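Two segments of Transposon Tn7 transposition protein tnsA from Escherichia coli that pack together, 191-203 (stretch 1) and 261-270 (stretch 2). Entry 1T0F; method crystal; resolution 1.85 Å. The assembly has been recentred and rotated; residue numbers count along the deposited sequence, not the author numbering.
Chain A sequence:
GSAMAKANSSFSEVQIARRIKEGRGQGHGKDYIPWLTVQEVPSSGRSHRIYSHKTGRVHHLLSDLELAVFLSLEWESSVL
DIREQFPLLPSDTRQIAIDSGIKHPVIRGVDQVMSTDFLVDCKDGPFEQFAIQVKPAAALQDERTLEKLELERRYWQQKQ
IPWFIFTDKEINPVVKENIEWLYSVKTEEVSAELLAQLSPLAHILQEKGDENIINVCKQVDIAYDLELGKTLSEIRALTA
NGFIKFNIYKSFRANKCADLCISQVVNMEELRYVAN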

# COMPACT_ATOMS: atom_id res chain seq x y z
N SER A 191 -19.42 -0.74 13.62
CA SER A 191 -20.29 -0.02 14.53
C SER A 191 -19.61 0.09 15.89
O SER A 191 -18.59 -0.55 16.14
CB SER A 191 -21.62 -0.75 14.68
OG SER A 191 -21.44 -2.02 15.27
N ALA A 192 -20.18 0.90 16.78
CA ALA A 192 -19.63 1.07 18.11
C ALA A 192 -19.77 -0.24 18.88
O ALA A 192 -18.97 -0.56 19.75
CB ALA A 192 -20.36 2.19 18.85
N GLU A 193 -20.80 -1.00 18.53
CA GLU A 193 -21.08 -2.28 19.16
C GLU A 193 -20.01 -3.29 18.76
O GLU A 193 -19.53 -4.06 19.59
CB GLU A 193 -22.46 -2.79 18.73
CG GLU A 193 -23.62 -1.80 18.95
CD GLU A 193 -23.65 -0.67 17.92
OE1 GLU A 193 -22.75 0.20 17.94
OE2 GLU A 193 -24.58 -0.64 17.09
N LEU A 194 -19.63 -3.28 17.48
CA LEU A 194 -18.61 -4.20 17.00
C LEU A 194 -17.25 -3.81 17.56
O LEU A 194 -16.46 -4.67 17.94
CB LEU A 194 -18.56 -4.19 15.47
CG LEU A 194 -17.56 -5.16 14.83
CD1 LEU A 194 -17.74 -6.56 15.40
CD2 LEU A 194 -17.74 -5.17 13.32
N LEU A 195 -16.98 -2.51 17.61
CA LEU A 195 -15.71 -2.02 18.14
C LEU A 195 -15.59 -2.40 19.62
O LEU A 195 -14.49 -2.62 20.12
CB LEU A 195 -15.64 -0.50 17.99
CG LEU A 195 -14.25 0.13 18.16
CD1 LEU A 195 -13.40 -0.22 16.94
CD2 LEU A 195 -14.37 1.65 18.29
N ALA A 196 -16.73 -2.47 20.30
CA ALA A 196 -16.76 -2.82 21.72
C ALA A 196 -16.37 -4.28 21.97
O ALA A 196 -16.12 -4.67 23.10
CB ALA A 196 -18.15 -2.54 22.29
N GLN A 197 -16.33 -5.07 20.90
CA GLN A 197 -15.99 -6.48 21.01
C GLN A 197 -14.49 -6.75 21.06
O GLN A 197 -14.06 -7.85 21.44
CB GLN A 197 -16.60 -7.26 19.85
CG GLN A 197 -18.11 -7.42 19.93
CD GLN A 197 -18.53 -8.37 21.03
OE1 GLN A 197 -18.40 -8.07 22.22
NE2 GLN A 197 -19.03 -9.54 20.64
N LEU A 198 -13.68 -5.76 20.69
CA LEU A 198 -12.24 -5.93 20.68
C LEU A 198 -11.70 -6.37 22.04
O LEU A 198 -10.90 -7.29 22.12
CB LEU A 198 -11.54 -4.64 20.24
CG LEU A 198 -11.66 -4.28 18.76
CD1 LEU A 198 -11.17 -2.86 18.53
CD2 LEU A 198 -10.85 -5.27 17.93
N SER A 199 -12.16 -5.71 23.10
CA SER A 199 -11.70 -6.02 24.44
C SER A 199 -12.04 -7.45 24.87
O SER A 199 -11.15 -8.22 25.24
CB SER A 199 -12.29 -5.01 25.44
OG SER A 199 -11.83 -5.27 26.76
N PRO A 200 -13.33 -7.84 24.82
CA PRO A 200 -13.65 -9.21 25.23
C PRO A 200 -13.01 -10.26 24.32
O PRO A 200 -12.58 -11.31 24.79
CB PRO A 200 -15.17 -9.23 25.20
CG PRO A 200 -15.52 -8.20 24.18
CD PRO A 200 -14.55 -7.09 24.50
N LEU A 201 -12.95 -9.98 23.02
CA LEU A 201 -12.35 -10.93 22.08
C LEU A 201 -10.86 -11.08 22.36
O LEU A 201 -10.31 -12.18 22.23
CB LEU A 201 -12.57 -10.45 20.64
CG LEU A 201 -14.02 -10.49 20.13
CD1 LEU A 201 -14.09 -9.85 18.74
CD2 LEU A 201 -14.52 -11.93 20.10
N ALA A 202 -10.22 -9.98 22.74
CA ALA A 202 -8.79 -9.98 23.05
C ALA A 202 -8.47 -10.88 24.23
O ALA A 202 -7.43 -11.54 24.25
CB ALA A 202 -8.33 -8.55 23.35
N HIS A 203 -9.36 -10.91 25.22
CA HIS A 203 -9.16 -11.74 26.40
C HIS A 203 -9.28 -13.22 26.05
O HIS A 203 -8.46 -14.03 26.48
CB HIS A 203 -10.16 -11.39 27.50
CG HIS A 203 -9.93 -10.05 28.12
ND1 HIS A 203 -10.34 -8.87 27.53
CD2 HIS A 203 -9.31 -9.69 29.27
CE1 HIS A 203 -9.99 -7.85 28.29
NE2 HIS A 203 -9.37 -8.32 29.36
N CYS A 261 -3.19 -10.14 16.59
CA CYS A 261 -2.82 -9.00 17.42
C CYS A 261 -4.05 -8.10 17.41
O CYS A 261 -4.49 -7.65 16.35
CB CYS A 261 -1.62 -8.26 16.82
SG CYS A 261 -1.10 -6.83 17.79
N ILE A 262 -4.60 -7.85 18.60
CA ILE A 262 -5.79 -7.03 18.73
C ILE A 262 -5.47 -5.70 19.37
O ILE A 262 -4.84 -5.64 20.43
CB ILE A 262 -6.86 -7.74 19.57
CG1 ILE A 262 -7.26 -9.05 18.91
CG2 ILE A 262 -8.07 -6.83 19.74
CD1 ILE A 262 -8.35 -9.80 19.63
N SER A 263 -5.91 -4.62 18.72
CA SER A 263 -5.66 -3.28 19.23
C SER A 263 -6.72 -2.82 20.22
O SER A 263 -7.90 -3.15 20.08
CB SER A 263 -5.60 -2.30 18.06
OG SER A 263 -6.82 -2.34 17.33
N GLN A 264 -6.29 -2.08 21.24
CA GLN A 264 -7.18 -1.53 22.26
C GLN A 264 -7.50 -0.13 21.78
O GLN A 264 -6.67 0.76 21.89
CB GLN A 264 -6.47 -1.40 23.61
CG GLN A 264 -5.89 -2.67 24.20
CD GLN A 264 -5.18 -2.38 25.51
OE1 GLN A 264 -5.77 -1.87 26.46
NE2 GLN A 264 -3.89 -2.72 25.57
N VAL A 265 -8.70 0.07 21.25
CA VAL A 265 -9.04 1.40 20.75
C VAL A 265 -10.21 2.04 21.47
O VAL A 265 -11.11 1.35 21.97
CB VAL A 265 -9.35 1.38 19.24
CG1 VAL A 265 -8.16 0.83 18.47
CG2 VAL A 265 -10.59 0.55 18.98
N VAL A 266 -10.18 3.36 21.52
CA VAL A 266 -11.24 4.13 22.15
C VAL A 266 -12.00 4.86 21.06
O VAL A 266 -11.41 5.53 20.21
CB VAL A 266 -10.66 5.16 23.14
CG1 VAL A 266 -11.79 6.00 23.71
CG2 VAL A 266 -9.91 4.45 24.25
N ASN A 267 -13.32 4.72 21.09
CA ASN A 267 -14.19 5.36 20.13
C ASN A 267 -14.29 6.83 20.56
O ASN A 267 -15.02 7.15 21.49
CB ASN A 267 -15.56 4.67 20.15
CG ASN A 267 -16.42 5.03 18.97
OD1 ASN A 267 -17.34 4.29 18.60
ND2 ASN A 267 -16.15 6.18 18.37
N MET A 268 -13.54 7.69 19.89
CA MET A 268 -13.52 9.11 20.22
C MET A 268 -14.88 9.81 20.09
O MET A 268 -14.95 11.04 20.07
CB MET A 268 -12.48 9.83 19.36
CG MET A 268 -12.20 11.27 19.78
SD MET A 268 -10.89 12.04 18.82
CE MET A 268 -9.57 12.11 20.02
N GLU A 269 -15.95 9.03 20.01
CA GLU A 269 -17.30 9.58 19.89
C GLU A 269 -17.67 10.31 21.17
O GLU A 269 -18.20 11.42 21.15
CB GLU A 269 -18.32 8.47 19.62
CG GLU A 269 -18.52 7.51 20.79
CD GLU A 269 -19.58 6.45 20.51
OE1 GLU A 269 -20.73 6.83 20.20
OE2 GLU A 269 -19.26 5.25 20.60
N GLU A 270 -17.37 9.67 22.30
CA GLU A 270 -17.67 10.23 23.61
C GLU A 270 -16.64 11.28 24.02
O GLU A 270 -16.89 12.48 23.88
CB GLU A 270 -17.72 9.11 24.65
CG GLU A 270 -16.57 8.12 24.53
CD GLU A 270 -16.75 6.91 25.43
OE1 GLU A 270 -17.75 6.18 25.26
OE2 GLU A 270 -15.89 6.70 26.31

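The contact joins a bent helical segment to an extended strand-like segment, and it is built from side-chain packing, mostly apolar; no hydrogen bond crosses between the stretches. Stretch 1 begins as a short helix from A192, passes a type I turn from L195 to L198, and runs on as helix through H203. Stretch 2 leaves the strand at I262 and stays largely extended through N267. The two run in opposite senses, so that A202 lies near I262 at one end, with CA atoms 6.0 Å apart, and A192 lies near N267 at the other, with CA atoms 7.2 Å apart. The buried surface is modest, 401 Å² summed over both sides.

The inward residues are unevenly spaced: I262, V265 and N267 direct their CA-to-CB bonds toward the helical segment, while S263, Q264 and V266 direct theirs away. The helical side answers with A192, L195, L198 and A202, spaced three or four residues apart, so that successive turns present one side to the same partner.

The deepest fit is at I262, which gives up more area to the contact than any other residue here. Its m,t rotamer extends CD1 to the helix backbone, where it rests 3.5 Å from CA of A202 and 3.9 Å from C of L201. A202 is the hollow: its small side chain leaves the backbone within reach, and its CB still touches the isoleucine, 3.9 Å from I262 CD1. I262 CG2 lies 3.7 Å from L198 CD2 and also 4.0 Å from A202 CB, so both branches touch the alanine while CG2 also reaches the leucine. One isoleucine thus spans a helical turn.

L198 is the buried bump from the opposing side. Its fork opens along stretch 2: while CD2 meets I262, CD1 reaches V265, 3.5 Å from CG2, and also packs against the backbone, 3.6 Å from S263 O. S263 points its CA-to-CB bond away, and the leucine methyl meets its main chain. V265 CG2 is shared in turn, for L195 CD1 lies 3.6 Å from it. That valine methyl rests over the notch formed by the two leucine CD1 methyls, and the apolar row continues without a break from I262 to L195.

Toward A192 the packing thins and becomes more polar. L195 CD2 covers the aliphatic base of N267, 3.7 Å from its CB, and A192 CB lies 3.7 Å from E269 OE2, a glancing contact with a poorly ordered side chain.

The hydrogen bonds lie within stretch 1. S191 caps the first helix, its OG accepting from L194 N at 3.1 Å, and L198 N donates to L195 O at 3.3 Å across the turn. Beyond it, A202 N donates to L198 O at 2.8 Å, fixing the turn of helix that I262 spans. The rule is economical: in stretch 1 local bonds order the helical backbone, and the branched side chains of the two stretches interlock, I262 against A202 and V265 over L195 and L198.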